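Local coordinates for protein heme oxygenase 1 (Neisseria meningitidis, PDB 1P3U) that probably degrades heme by oxidative opening of the porphyrin ring, and binds heme in a pocket between helices, at residues A[40-45]-A[140-145]; A[116-121]-A[150-155]. One frame throughout, in Å; residues are numbered along the deposited sequence.

Contact 1 of 2, residues A[40-45]-A[140-145]; sequences ENYIKF and RHLAPH
The rings of F45 and H141 meet obliquely, with CE2 of F45 4.0 Å from NE2 of H141. At the imidazole the phenyl carbon arrives at the edge, near the ring plane, so this is a van der Waals touch between a phenyl C-H and the imidazole edge, not a stack. The same CE2 makes the apolar part of the contact, 4.5 Å from CD1 of L142. One helical turn back, Y42 reaches across with its far end alone: its hydroxyl OH stops 4.1 Å from CD1 of L142 and 4.3 Å from CE1 of H141. Y42 and L142 approach from opposite directions. Both aromatic side chains leave the helix with CG anti to the backbone N (chi1 -174° in Y42, 176° in F45); F45 points toward the loop, while Y42 starts off to one side and its phenol end closes the distance.

In the all-helical heme oxygenase fold this joins the first turns of helix 39-60 to the irregular connection between helices 122-129 and 149-161, a buried interface of 125 Å² in which four side chains take part. The F45 side chain is about 6 Å from the bound heme and that of L142 about 7 Å from the nitric oxide, which places the contact just behind the distal pocket.

On the loop side, L142 lies against the imidazole of its neighbour H141: its CG is 3.4 Å above the plane, displaced toward the rim. The imidazole is held from outside by D84, whose OD2 is hydrogen-bonded to ND1 of H141, and the phenol by a hydrogen bond between OH of Y42 and the carbonyl O of G138. L124 of helix 122-129 packs on both F45 and L142.

Contact 2 of 2, residues A[116-121]-A[150-155]; sequences GSNLGA and GKHWRA. With HEM (protoporphyrin IX containing Fe), chain B; NO (nitric oxide), chain C.
The distal wall of the heme pocket, backed here by a neighbouring helix, is where L119 meets W153. CD2 of L119 stands over one face of the indole, 3.4 Å from the centroid of the five-membered ring and 12° off its normal, which meets the geometry of a CH-pi contact. The two side chains cross at about a right angle, and CD1 of L119 reaches back to CB of W153 at 3.7 Å. With chi1 at 173°, CG of W153 is anti to its backbone N, and the indole extends toward helix 104-119 until CZ3 lies 3.5 Å from CA of G116. That glycine lies between the indole and the porphyrin, its backbone touching both.

This close helix pairing belongs to the heme oxygenase fold, in which the distal helix runs over the porphyrin: G116 C is 3.4 Å from heme C2D and G120 CA 3.5 Å from heme C1A. Bound nitric oxide, on the iron through its N, has its O 3.0 Å from C of G120. W153 in turn reaches a propionate, with CZ2 3.7 Å from O1D of the heme.

Farther from the heme, the N118 amide and H152 imidazole planes stand 69° apart, ND2 of N118 lying 3.6 Å from CD2 of H152. E115 links them from outside: its OE2 hydrogen-bonds N118 ND2 and, weakly, H152 NE2.

How the contacts relate
Contacts 1 and 2 have centres about 17 Å apart, each about 11 Å from the centre of the chain. Their segments alternate in sequence, 40-45, 116-121, 140-145, 150-155, so the two interfaces are interleaved. Two direct touches join them. CD2 of H145 is 3.3 Å from ND1 of H152, in rings that stack. CD2 of L142 packs on CB of A121 at 3.9 Å. The connection between helices 122-129 and 149-161 thus spans the two within one helical fold: it touches helix 39-60 through contact 1, A121 just past helix 104-119, and H152 on helix 149-161.

Contact 1 of 2, residues A[40-45]-A[140-145]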
loop_
_atom_site.group_PDB
_atom_site.type_symbol
_atom_site.label_atom_id
_atom_site.label_comp_id
_atom_site.label_asym_id
_atom_site.label_seq_id
_atom_site.Cartn_x
_atom_site.Cartn_y
_atom_site.Cartn_z
ATOM N N GLU A 40 15.718 4.982 -13.275
ATOM C CA GLU A 40 16.290 3.933 -12.443
ATOM C C GLU A 40 15.669 3.926 -11.050
ATOM O O GLU A 40 15.374 2.866 -10.499
ATOM C CB GLU A 40 17.803 4.113 -12.318
ATOM C CG GLU A 40 18.519 2.917 -11.721
ATOM C CD GLU A 40 20.019 3.123 -11.620
ATOM O OE1 GLU A 40 20.619 3.619 -12.597
ATOM O OE2 GLU A 40 20.600 2.781 -10.567
ATOM N N ASN A 41 15.483 5.109 -10.474
ATOM C CA ASN A 41 14.895 5.196 -9.147
ATOM C C ASN A 41 13.401 4.905 -9.170
ATOM O O ASN A 41 12.873 4.330 -8.217
ATOM C CB ASN A 41 15.166 6.570 -8.529
ATOM C CG ASN A 41 16.363 6.550 -7.605
ATOM O OD1 ASN A 41 17.353 5.868 -7.876
ATOM N ND2 ASN A 41 16.283 7.295 -6.506
ATOM N N TYR A 42 12.719 5.293 -10.248
ATOM C CA TYR A 42 11.284 5.029 -10.346
ATOM C C TYR A 42 11.095 3.516 -10.438
ATOM O O TYR A 42 10.116 2.965 -9.927
ATOM C CB TYR A 42 10.671 5.693 -11.586
ATOM C CG TYR A 42 9.166 5.551 -11.648
ATOM C CD1 TYR A 42 8.351 6.215 -10.733
ATOM C CD2 TYR A 42 8.555 4.717 -12.589
ATOM C CE1 TYR A 42 6.969 6.055 -10.744
ATOM C CE2 TYR A 42 7.164 4.547 -12.610
ATOM C CZ TYR A 42 6.380 5.218 -11.683
ATOM O OH TYR A 42 5.009 5.057 -11.669
ATOM N N ILE A 43 12.044 2.850 -11.083
ATOM C CA ILE A 43 11.981 1.404 -11.225
ATOM C C ILE A 43 12.187 0.767 -9.862
ATOM O O ILE A 43 11.557 -0.235 -9.543
ATOM C CB ILE A 43 13.038 0.895 -12.234
ATOM C CG1 ILE A 43 12.575 1.233 -13.652
ATOM C CG2 ILE A 43 13.249 -0.608 -12.079
ATOM C CD1 ILE A 43 13.557 0.829 -14.737
ATOM N N LYS A 44 13.062 1.354 -9.046
ATOM C CA LYS A 44 13.278 0.815 -7.705
ATOM C C LYS A 44 11.976 0.993 -6.924
ATOM O O LYS A 44 11.588 0.127 -6.133
ATOM C CB LYS A 44 14.436 1.537 -7.000
ATOM C CG LYS A 44 15.813 1.084 -7.481
ATOM C CD LYS A 44 16.948 1.834 -6.796
ATOM C CE LYS A 44 18.302 1.329 -7.290
ATOM N NZ LYS A 44 19.443 2.169 -6.818
ATOM N N PHE A 45 11.293 2.109 -7.157
ATOM C CA PHE A 45 10.027 2.352 -6.482
ATOM C C PHE A 45 9.004 1.301 -6.919
ATOM O O PHE A 45 8.269 0.766 -6.092
ATOM C CB PHE A 45 9.486 3.745 -6.802
ATOM C CG PHE A 45 8.139 4.017 -6.198
ATOM C CD1 PHE A 45 7.989 4.128 -4.819
ATOM C CD2 PHE A 45 7.010 4.116 -7.007
ATOM C CE1 PHE A 45 6.724 4.330 -4.253
ATOM C CE2 PHE A 45 5.745 4.317 -6.451
ATOM C CZ PHE A 45 5.603 4.422 -5.074
ATOM N N ARG A 140 -0.001 3.015 -13.831
ATOM C CA ARG A 140 -1.329 2.422 -13.835
ATOM C C ARG A 140 -1.782 2.100 -12.416
ATOM O O ARG A 140 -2.962 2.241 -12.089
ATOM C CB ARG A 140 -1.318 1.129 -14.654
ATOM C CG ARG A 140 -0.793 1.272 -16.072
ATOM C CD ARG A 140 -0.370 -0.095 -16.601
ATOM N NE ARG A 140 0.180 -0.067 -17.955
ATOM C CZ ARG A 140 -0.535 -0.210 -19.071
ATOM N NH1 ARG A 140 -1.852 -0.393 -19.016
ATOM N NH2 ARG A 140 0.075 -0.190 -20.250
ATOM N N HIS A 141 -0.847 1.668 -11.571
ATOM C CA HIS A 141 -1.198 1.304 -10.201
ATOM C C HIS A 141 -1.468 2.493 -9.293
ATOM O O HIS A 141 -1.936 2.317 -8.168
ATOM C CB HIS A 141 -0.109 0.424 -9.567
ATOM C CG HIS A 141 1.068 1.186 -9.041
ATOM N ND1 HIS A 141 2.056 1.695 -9.857
ATOM C CD2 HIS A 141 1.425 1.512 -7.774
ATOM C CE1 HIS A 141 2.971 2.297 -9.118
ATOM N NE2 HIS A 141 2.612 2.202 -7.850
ATOM N N LEU A 142 -1.184 3.696 -9.782
ATOM C CA LEU A 142 -1.394 4.906 -8.998
ATOM C C LEU A 142 -2.602 5.716 -9.462
ATOM O O LEU A 142 -3.013 6.664 -8.793
ATOM C CB LEU A 142 -0.138 5.787 -9.047
ATOM C CG LEU A 142 1.135 5.197 -8.429
ATOM C CD1 LEU A 142 2.324 6.111 -8.727
ATOM C CD2 LEU A 142 0.948 5.031 -6.932
ATOM N N ALA A 143 -3.176 5.336 -10.599
ATOM C CA ALA A 143 -4.334 6.043 -11.143
ATOM C C ALA A 143 -5.537 5.924 -10.207
ATOM O O ALA A 143 -5.694 4.923 -9.506
ATOM C CB ALA A 143 -4.680 5.484 -12.521
ATOM N N PRO A 144 -6.403 6.952 -10.183
ATOM C CA PRO A 144 -7.586 6.936 -9.319
ATOM C C PRO A 144 -8.601 5.880 -9.741
ATOM O O PRO A 144 -8.721 5.562 -10.925
ATOM C CB PRO A 144 -8.134 8.352 -9.473
ATOM C CG PRO A 144 -7.820 8.660 -10.903
ATOM C CD PRO A 144 -6.389 8.161 -11.027
ATOM N N HIS A 145 -9.318 5.331 -8.767
ATOM C CA HIS A 145 -10.334 4.329 -9.059
ATOM C C HIS A 145 -11.373 5.035 -9.926
ATOM O O HIS A 145 -11.683 6.201 -9.695
ATOM C CB HIS A 145 -10.974 3.831 -7.759
ATOM C CG HIS A 145 -11.916 2.683 -7.950
ATOM N ND1 HIS A 145 -13.179 2.833 -8.483
ATOM C CD2 HIS A 145 -11.770 1.359 -7.700
ATOM C CE1 HIS A 145 -13.769 1.653 -8.552
ATOM N NE2 HIS A 145 -12.935 0.742 -8.084
#

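Contact 2 of 2, residues A[116-121]-A[150-155]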
loop_
_atom_site.group_PDB
_atom_site.type_symbol
_atom_site.label_atom_id
_atom_site.label_comp_id
_atom_site.label_asym_id
_atom_site.label_seq_id
_atom_site.Cartn_x
_atom_site.Cartn_y
_atom_site.Cartn_z
ATOM N N GLY A 116 -5.856 1.759 1.728
ATOM C CA GLY A 116 -5.728 3.160 2.072
ATOM C C GLY A 116 -4.676 3.802 1.183
ATOM O O GLY A 116 -4.799 4.967 0.799
ATOM N N SER A 117 -3.634 3.045 0.847
ATOM C CA SER A 117 -2.570 3.576 -0.003
ATOM C C SER A 117 -3.129 3.955 -1.366
ATOM O O SER A 117 -2.579 4.810 -2.060
ATOM C CB SER A 117 -1.437 2.553 -0.177
ATOM O OG SER A 117 -1.788 1.513 -1.070
ATOM N N ASN A 118 -4.228 3.308 -1.746
ATOM C CA ASN A 118 -4.876 3.585 -3.021
ATOM C C ASN A 118 -5.573 4.940 -2.929
ATOM O O ASN A 118 -5.559 5.730 -3.880
ATOM C CB ASN A 118 -5.879 2.469 -3.338
ATOM C CG ASN A 118 -6.578 2.666 -4.664
ATOM O OD1 ASN A 118 -5.985 3.152 -5.629
ATOM N ND2 ASN A 118 -7.845 2.262 -4.730
ATOM N N LEU A 119 -6.174 5.211 -1.776
ATOM C CA LEU A 119 -6.850 6.480 -1.552
ATOM C C LEU A 119 -5.845 7.632 -1.592
ATOM O O LEU A 119 -6.070 8.648 -2.254
ATOM C CB LEU A 119 -7.545 6.482 -0.186
ATOM C CG LEU A 119 -8.011 7.859 0.306
ATOM C CD1 LEU A 119 -9.247 8.299 -0.472
ATOM C CD2 LEU A 119 -8.305 7.803 1.790
ATOM N N GLY A 120 -4.731 7.465 -0.883
ATOM C CA GLY A 120 -3.730 8.518 -0.822
ATOM C C GLY A 120 -2.702 8.576 -1.937
ATOM O O GLY A 120 -1.784 9.396 -1.886
ATOM N N ALA A 121 -2.856 7.733 -2.952
ATOM C CA ALA A 121 -1.910 7.696 -4.061
ATOM C C ALA A 121 -1.968 8.907 -4.993
ATOM O O ALA A 121 -1.196 8.991 -5.942
ATOM C CB ALA A 121 -2.115 6.413 -4.868
ATOM N N GLY A 150 -12.127 9.073 -3.418
ATOM C CA GLY A 150 -12.956 9.230 -2.237
ATOM C C GLY A 150 -14.186 8.343 -2.211
ATOM O O GLY A 150 -14.451 7.673 -1.210
ATOM N N LYS A 151 -14.949 8.346 -3.301
ATOM C CA LYS A 151 -16.153 7.527 -3.385
ATOM C C LYS A 151 -15.838 6.047 -3.219
ATOM O O LYS A 151 -16.549 5.325 -2.520
ATOM C CB LYS A 151 -16.858 7.748 -4.725
ATOM C CG LYS A 151 -17.623 9.059 -4.813
ATOM C CD LYS A 151 -18.730 9.116 -3.775
ATOM C CE LYS A 151 -19.540 10.395 -3.901
ATOM N NZ LYS A 151 -20.603 10.459 -2.864
ATOM N N HIS A 152 -14.765 5.601 -3.859
ATOM C CA HIS A 152 -14.371 4.201 -3.779
ATOM C C HIS A 152 -13.953 3.824 -2.361
ATOM O O HIS A 152 -14.296 2.744 -1.866
ATOM C CB HIS A 152 -13.224 3.929 -4.753
ATOM C CG HIS A 152 -12.628 2.567 -4.611
ATOM N ND1 HIS A 152 -13.345 1.412 -4.843
ATOM C CD2 HIS A 152 -11.391 2.173 -4.224
ATOM C CE1 HIS A 152 -12.577 0.366 -4.601
ATOM N NE2 HIS A 152 -11.387 0.799 -4.224
ATOM N N TRP A 153 -13.214 4.724 -1.716
ATOM C CA TRP A 153 -12.729 4.513 -0.355
ATOM C C TRP A 153 -13.854 4.506 0.681
ATOM O O TRP A 153 -13.906 3.627 1.545
ATOM C CB TRP A 153 -11.691 5.591 -0.018
ATOM C CG TRP A 153 -11.224 5.601 1.403
ATOM C CD1 TRP A 153 -11.442 6.583 2.324
ATOM C CD2 TRP A 153 -10.415 4.612 2.055
ATOM N NE1 TRP A 153 -10.815 6.275 3.506
ATOM C CE2 TRP A 153 -10.176 5.070 3.371
ATOM C CE3 TRP A 153 -9.866 3.383 1.655
ATOM C CZ2 TRP A 153 -9.410 4.346 4.293
ATOM C CZ3 TRP A 153 -9.105 2.661 2.573
ATOM C CH2 TRP A 153 -8.884 3.148 3.877
ATOM N N ARG A 154 -14.762 5.473 0.597
ATOM C CA ARG A 154 -15.864 5.530 1.551
ATOM C C ARG A 154 -16.692 4.251 1.523
ATOM O O ARG A 154 -17.159 3.788 2.562
ATOM C CB ARG A 154 -16.760 6.742 1.271
ATOM C CG ARG A 154 -16.038 8.065 1.442
ATOM C CD ARG A 154 -16.990 9.250 1.433
ATOM N NE ARG A 154 -16.245 10.505 1.457
ATOM C CZ ARG A 154 -15.605 11.013 0.408
ATOM N NH1 ARG A 154 -15.625 10.377 -0.752
ATOM N NH2 ARG A 154 -14.930 12.151 0.523
ATOM N N ALA A 155 -16.864 3.676 0.337
ATOM C CA ALA A 155 -17.636 2.444 0.204
ATOM C C ALA A 155 -16.865 1.310 0.859
ATOM O O ALA A 155 -17.448 0.427 1.495
ATOM C CB ALA A 155 -17.881 2.133 -1.263
HETATM C CHA HEM B . -3.877 8.007 3.115
HETATM C CHB HEM B . -0.158 10.590 1.426
HETATM C CHC HEM B . 2.383 6.484 0.859
HETATM C CHD HEM B . -1.101 4.019 3.142
HETATM C C1A HEM B . -3.109 9.039 2.610
HETATM C C2A HEM B . -3.601 10.427 2.488
HETATM C C3A HEM B . -2.536 11.142 2.077
HETATM C C4A HEM B . -1.413 10.223 1.912
HETATM C CMA HEM B . -2.543 12.647 1.887
HETATM C CAA HEM B . -5.031 10.909 2.747
HETATM C CBA HEM B . -5.827 10.976 1.458
HETATM C CGA HEM B . -7.278 11.350 1.686
HETATM O O1A HEM B . -7.983 11.630 0.692
HETATM O O2A HEM B . -7.715 11.360 2.859
HETATM C C1B HEM B . 0.892 9.678 1.205
HETATM C C2B HEM B . 2.133 10.027 0.534
HETATM C C3B HEM B . 2.835 8.889 0.320
HETATM C C4B HEM B . 1.998 7.819 0.867
HETATM C CMB HEM B . 2.525 11.445 0.125
HETATM C CAB HEM B . 4.078 8.680 -0.310
HETATM C CBB HEM B . 5.185 9.612 -0.363
HETATM C C1C HEM B . 1.630 5.446 1.401
HETATM C C2C HEM B . 2.076 4.064 1.450
HETATM C C3C HEM B . 1.140 3.373 2.165
HETATM C C4C HEM B . 0.089 4.343 2.484
HETATM C CMC HEM B . 3.287 3.493 0.706
HETATM C CAC HEM B . 1.144 2.037 2.578
HETATM C CBC HEM B . 1.945 0.932 2.077
HETATM C C1D HEM B . -2.154 4.915 3.387
HETATM C C2D HEM B . -3.355 4.607 4.161
HETATM C C3D HEM B . -4.139 5.705 4.118
HETATM C C4D HEM B . -3.414 6.707 3.347
HETATM C CMD HEM B . -3.685 3.274 4.818
HETATM C CAD HEM B . -5.554 5.783 4.671
HETATM C CBD HEM B . -5.706 6.768 5.809
HETATM C CGD HEM B . -7.123 6.810 6.330
HETATM O O1D HEM B . -7.513 5.875 7.062
HETATM O O2D HEM B . -7.846 7.772 5.993
HETATM N NA HEM B . -1.785 8.928 2.246
HETATM N NB HEM B . 0.815 8.304 1.409
HETATM N NC HEM B . 0.419 5.617 2.023
HETATM N ND HEM B . -2.176 6.236 2.961
HETATM FE FE HEM B . -0.688 7.270 2.166
HETATM N N NO C . -1.114 7.075 0.648
HETATM O O NO C . -0.789 6.832 -0.450
#